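Local coordinates for protein methyl-coenzyme M reductase subunit beta (Methanosarcina barkeri, PDB 1E6Y) that forms part of the enzyme complex that releases methane from methyl-coenzyme M with coenzyme B as reductant, using the nickel cofactor F430, at residues A24-T38 / A209-E221. Sequence-based numbering, arbitrary orientation.
Sequences APTRNAAIQSIIMDT and ALSSIYEQSGIFE
Pro25 points its CD onto the centre of one face of the Phe220 ring, 3.7 Å from the centroid and 7° off the normal, a CH-pi contact with the side chains crossing at about a right angle. Beside it, Ala24 CB and the Thr26 side chain close on the CE2 side of the ring. Tyr214 is met at its edge, where Thr38 OG1 lies in the ring plane and accepts a hydrogen bond of 2.7 Å from Tyr214 OH. Thr38 OG1 in turn donates to Ile34 O one turn back, from the face opposite to Thr38 N. With OG1 beside its own backbone N (chi1 -60°), Thr38 makes both bonds, which fix this buried hydroxyl from two directions.

Between the two rings the contact is aliphatic. Ile31 CG2 meets Ile213 CG2 at 3.7 Å, while Ile34 rests CG2 against both Leu210 CD1 and Tyr214 CE2 and turns CD1 to Ile213 CD1. Ser217 sits among Pro25, Ile31 and Ile35. Its OG donates a 2.7 Å hydrogen bond back to Ile213 O, which satisfies the hydroxyl in aliphatic surroundings, and the Ile35 CD1 methyl approaches that OG to 3.3 Å.

Phe422 of helix 420-423 packs on Ile34, Thr38 and Tyr214, and Ala119 of the second copy of this subunit packs on Pro25. The axes of helix segments 29-38 and 209-221 cross at -87°, with a closest approach of 10.6 Å. This is near-orthogonal helix-helix packing, extended by loop 24-26 on Phe220, that joins the N-terminal and C-terminal parts of the beta subunit.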
loop_
_atom_site.group_PDB
_atom_site.type_symbol
_atom_site.label_atom_id
_atom_site.label_comp_id
_atom_site.label_asym_id
_atom_site.label_seq_id
_atom_site.Cartn_x
_atom_site.Cartn_y
_atom_site.Cartn_z
ATOM N N ALA E 24 16.950 31.175 -3.240
ATOM C CA ALA E 24 16.403 29.942 -3.802
ATOM C C ALA E 24 17.244 28.744 -3.378
ATOM O O ALA E 24 18.474 28.796 -3.420
ATOM C CB ALA E 24 16.359 30.033 -5.317
ATOM N N PRO E 25 16.590 27.643 -2.964
ATOM C CA PRO E 25 17.290 26.383 -2.687
ATOM C C PRO E 25 18.212 25.954 -3.829
ATOM O O PRO E 25 19.283 25.391 -3.599
ATOM C CB PRO E 25 16.147 25.392 -2.474
ATOM C CG PRO E 25 15.054 26.239 -1.901
ATOM C CD PRO E 25 15.150 27.536 -2.666
ATOM N N THR E 26 17.833 26.332 -5.046
ATOM C CA THR E 26 18.570 25.966 -6.250
ATOM C C THR E 26 19.800 26.850 -6.504
ATOM O O THR E 26 20.609 26.550 -7.384
ATOM C CB THR E 26 17.648 26.026 -7.483
ATOM O OG1 THR E 26 16.920 27.261 -7.470
ATOM C CG2 THR E 26 16.663 24.861 -7.471
ATOM N N ARG E 27 19.941 27.928 -5.733
ATOM C CA ARG E 27 21.069 28.847 -5.897
ATOM C C ARG E 27 21.848 29.068 -4.613
ATOM O O ARG E 27 23.037 29.417 -4.657
ATOM C CB ARG E 27 20.578 30.229 -6.383
ATOM C CG ARG E 27 19.927 30.177 -7.744
ATOM C CD ARG E 27 19.582 31.568 -8.307
ATOM N NE ARG E 27 18.685 31.375 -9.445
ATOM C CZ ARG E 27 17.339 31.386 -9.332
ATOM N NH1 ARG E 27 16.614 31.152 -10.407
ATOM N NH2 ARG E 27 16.846 31.628 -8.130
ATOM N N ASN E 28 21.177 28.958 -3.470
ATOM C CA ASN E 28 21.784 29.340 -2.197
ATOM C C ASN E 28 22.678 28.242 -1.630
ATOM O O ASN E 28 22.208 27.155 -1.293
ATOM C CB ASN E 28 20.698 29.705 -1.178
ATOM C CG ASN E 28 21.260 30.388 0.056
ATOM O OD1 ASN E 28 21.674 29.732 1.011
ATOM N ND2 ASN E 28 21.291 31.716 0.033
ATOM N N ALA E 29 23.960 28.561 -1.468
ATOM C CA ALA E 29 24.948 27.601 -0.986
ATOM C C ALA E 29 24.679 27.138 0.446
ATOM O O ALA E 29 24.842 25.959 0.755
ATOM C CB ALA E 29 26.352 28.197 -1.093
ATOM N N ALA E 30 24.242 28.057 1.307
ATOM C CA ALA E 30 23.938 27.727 2.701
ATOM C C ALA E 30 22.765 26.753 2.819
ATOM O O ALA E 30 22.834 25.776 3.566
ATOM C CB ALA E 30 23.647 28.998 3.496
ATOM N N ILE E 31 21.699 27.013 2.068
ATOM C CA ILE E 31 20.547 26.115 2.044
ATOM C C ILE E 31 20.920 24.745 1.480
ATOM O O ILE E 31 20.544 23.716 2.042
ATOM C CB ILE E 31 19.384 26.723 1.225
ATOM C CG1 ILE E 31 18.838 27.958 1.948
ATOM C CG2 ILE E 31 18.274 25.686 1.025
ATOM C CD1 ILE E 31 17.718 28.655 1.219
ATOM N N GLN E 32 21.725 24.733 0.421
ATOM C CA GLN E 32 22.184 23.479 -0.170
ATOM C C GLN E 32 23.059 22.687 0.801
ATOM O O GLN E 32 22.975 21.462 0.857
ATOM C CB GLN E 32 22.942 23.754 -1.474
ATOM C CG GLN E 32 22.033 24.208 -2.610
ATOM C CD GLN E 32 22.781 24.571 -3.880
ATOM O OE1 GLN E 32 23.995 24.411 -3.974
ATOM N NE2 GLN E 32 22.046 25.055 -4.876
ATOM N N SER E 33 23.808 23.399 1.640
ATOM C CA SER E 33 24.627 22.772 2.675
ATOM C C SER E 33 23.751 22.146 3.755
ATOM O O SER E 33 24.007 21.028 4.198
ATOM C CB SER E 33 25.576 23.803 3.299
ATOM O OG SER E 33 26.274 23.258 4.409
ATOM N N ILE E 34 22.692 22.854 4.141
ATOM C CA ILE E 34 21.718 22.326 5.094
ATOM C C ILE E 34 21.019 21.078 4.546
ATOM O O ILE E 34 20.889 20.079 5.249
ATOM C CB ILE E 34 20.665 23.404 5.473
ATOM C CG1 ILE E 34 21.308 24.457 6.382
ATOM C CG2 ILE E 34 19.475 22.772 6.186
ATOM C CD1 ILE E 34 20.457 25.689 6.589
ATOM N N ILE E 35 20.643 21.115 3.271
ATOM C CA ILE E 35 20.008 19.973 2.617
ATOM C C ILE E 35 20.965 18.784 2.520
ATOM O O ILE E 35 20.613 17.667 2.898
ATOM C CB ILE E 35 19.508 20.354 1.204
ATOM C CG1 ILE E 35 18.350 21.350 1.321
ATOM C CG2 ILE E 35 19.051 19.111 0.437
ATOM C CD1 ILE E 35 18.044 22.080 0.025
ATOM N N MET E 36 22.194 19.043 2.085
ATOM C CA MET E 36 23.212 17.998 1.990
ATOM C C MET E 36 23.499 17.343 3.344
ATOM O O MET E 36 23.569 16.118 3.440
ATOM C CB MET E 36 24.507 18.569 1.407
ATOM C CG MET E 36 25.673 17.594 1.404
ATOM S SD MET E 36 25.354 16.066 0.486
ATOM C CE MET E 36 25.477 16.661 -1.199
ATOM N N ASP E 37 23.656 18.156 4.383
ATOM C CA ASP E 37 23.918 17.636 5.721
ATOM C C ASP E 37 22.730 16.856 6.269
ATOM O O ASP E 37 22.904 15.854 6.959
ATOM C CB ASP E 37 24.280 18.776 6.677
ATOM C CG ASP E 37 25.692 19.298 6.457
ATOM O OD1 ASP E 37 26.427 18.740 5.613
ATOM O OD2 ASP E 37 26.063 20.287 7.125
ATOM N N THR E 38 21.525 17.304 5.929
ATOM C CA THR E 38 20.306 16.596 6.305
ATOM C C THR E 38 20.222 15.254 5.582
ATOM O O THR E 38 19.889 14.235 6.186
ATOM C CB THR E 38 19.058 17.436 5.970
ATOM O OG1 THR E 38 19.123 18.679 6.680
ATOM C CG2 THR E 38 17.787 16.701 6.370
ATOM N N ALA E 209 12.270 29.304 10.670
ATOM C CA ALA E 209 13.238 29.582 9.613
ATOM C C ALA E 209 13.749 28.296 8.970
ATOM O O ALA E 209 13.749 28.163 7.743
ATOM C CB ALA E 209 14.401 30.386 10.165
ATOM N N LEU E 210 14.159 27.341 9.804
ATOM C CA LEU E 210 14.649 26.055 9.315
ATOM C C LEU E 210 13.551 25.285 8.586
ATOM O O LEU E 210 13.788 24.711 7.519
ATOM C CB LEU E 210 15.195 25.214 10.476
ATOM C CG LEU E 210 15.805 23.858 10.098
ATOM C CD1 LEU E 210 16.901 24.041 9.058
ATOM C CD2 LEU E 210 16.356 23.185 11.338
ATOM N N SER E 211 12.344 25.312 9.146
ATOM C CA SER E 211 11.192 24.664 8.526
ATOM C C SER E 211 10.873 25.269 7.159
ATOM O O SER E 211 10.579 24.545 6.211
ATOM C CB SER E 211 9.970 24.772 9.441
ATOM O OG SER E 211 8.817 24.243 8.812
ATOM N N SER E 212 10.977 26.591 7.058
ATOM C CA SER E 212 10.749 27.292 5.796
ATOM C C SER E 212 11.757 26.854 4.736
ATOM O O SER E 212 11.404 26.653 3.575
ATOM C CB SER E 212 10.848 28.803 6.009
ATOM O OG SER E 212 9.837 29.260 6.892
ATOM N N ILE E 213 13.008 26.690 5.154
ATOM C CA ILE E 213 14.068 26.228 4.265
ATOM C C ILE E 213 13.755 24.830 3.736
ATOM O O ILE E 213 13.801 24.597 2.528
ATOM C CB ILE E 213 15.431 26.238 4.996
ATOM C CG1 ILE E 213 15.881 27.687 5.211
ATOM C CG2 ILE E 213 16.478 25.456 4.201
ATOM C CD1 ILE E 213 17.005 27.845 6.203
ATOM N N TYR E 214 13.318 23.942 4.627
ATOM C CA TYR E 214 12.955 22.583 4.231
ATOM C C TYR E 214 11.703 22.577 3.355
ATOM O O TYR E 214 11.678 21.935 2.304
ATOM C CB TYR E 214 12.716 21.708 5.466
ATOM C CG TYR E 214 13.974 21.286 6.200
ATOM C CD1 TYR E 214 13.998 21.238 7.594
ATOM C CD2 TYR E 214 15.106 20.847 5.505
ATOM C CE1 TYR E 214 15.109 20.753 8.280
ATOM C CE2 TYR E 214 16.224 20.364 6.184
ATOM C CZ TYR E 214 16.215 20.319 7.570
ATOM O OH TYR E 214 17.304 19.833 8.253
ATOM N N GLU E 215 10.678 23.306 3.786
ATOM C CA GLU E 215 9.406 23.355 3.068
ATOM C C GLU E 215 9.559 23.919 1.663
ATOM O O GLU E 215 9.081 23.321 0.700
ATOM C CB GLU E 215 8.386 24.189 3.846
ATOM C CG GLU E 215 7.674 23.417 4.950
ATOM C CD GLU E 215 6.728 22.363 4.402
ATOM O OE1 GLU E 215 7.173 21.222 4.163
ATOM O OE2 GLU E 215 5.535 22.676 4.218
ATOM N N GLN E 216 10.254 25.044 1.541
ATOM C CA GLN E 216 10.442 25.664 0.234
ATOM C C GLN E 216 11.396 24.881 -0.657
ATOM O O GLN E 216 11.216 24.843 -1.872
ATOM C CB GLN E 216 10.919 27.113 0.381
ATOM C CG GLN E 216 9.870 28.050 0.990
ATOM C CD GLN E 216 8.512 27.963 0.306
ATOM O OE1 GLN E 216 8.421 27.724 -0.901
ATOM N NE2 GLN E 216 7.449 28.162 1.077
ATOM N N SER E 217 12.355 24.184 -0.052
ATOM C CA SER E 217 13.184 23.241 -0.799
ATOM C C SER E 217 12.320 22.116 -1.362
ATOM O O SER E 217 12.509 21.686 -2.501
ATOM C CB SER E 217 14.280 22.660 0.095
ATOM O OG SER E 217 15.226 23.655 0.444
ATOM N N GLY E 218 11.309 21.720 -0.590
ATOM C CA GLY E 218 10.322 20.767 -1.066
ATOM C C GLY E 218 9.473 21.319 -2.198
ATOM O O GLY E 218 9.357 20.682 -3.245
ATOM N N ILE E 219 8.917 22.516 -2.015
ATOM C CA ILE E 219 8.110 23.159 -3.055
ATOM C C ILE E 219 8.902 23.301 -4.358
ATOM O O ILE E 219 8.381 23.024 -5.437
ATOM C CB ILE E 219 7.610 24.558 -2.608
ATOM C CG1 ILE E 219 6.802 24.443 -1.310
ATOM C CG2 ILE E 219 6.759 25.191 -3.705
ATOM C CD1 ILE E 219 5.598 23.514 -1.401
ATOM N N PHE E 220 10.188 23.615 -4.241
ATOM C CA PHE E 220 11.053 23.709 -5.410
ATOM C C PHE E 220 11.236 22.350 -6.085
ATOM O O PHE E 220 11.162 22.245 -7.310
ATOM C CB PHE E 220 12.414 24.295 -5.027
ATOM C CG PHE E 220 12.474 25.796 -5.118
ATOM C CD1 PHE E 220 11.751 26.591 -4.235
ATOM C CD2 PHE E 220 13.238 26.415 -6.103
ATOM C CE1 PHE E 220 11.784 27.980 -4.331
ATOM C CE2 PHE E 220 13.279 27.803 -6.207
ATOM C CZ PHE E 220 12.552 28.587 -5.321
ATOM N N GLU E 221 11.428 21.302 -5.290
ATOM C CA GLU E 221 11.598 19.963 -5.850
ATOM C C GLU E 221 10.282 19.412 -6.410
ATOM O O GLU E 221 10.291 18.571 -7.313
ATOM C CB GLU E 221 12.174 19.007 -4.799
ATOM C CG GLU E 221 12.755 17.734 -5.409
ATOM C CD GLU E 221 13.474 16.842 -4.412
ATOM O OE1 GLU E 221 13.428 17.115 -3.193
ATOM O OE2 GLU E 221 14.092 15.855 -4.859
#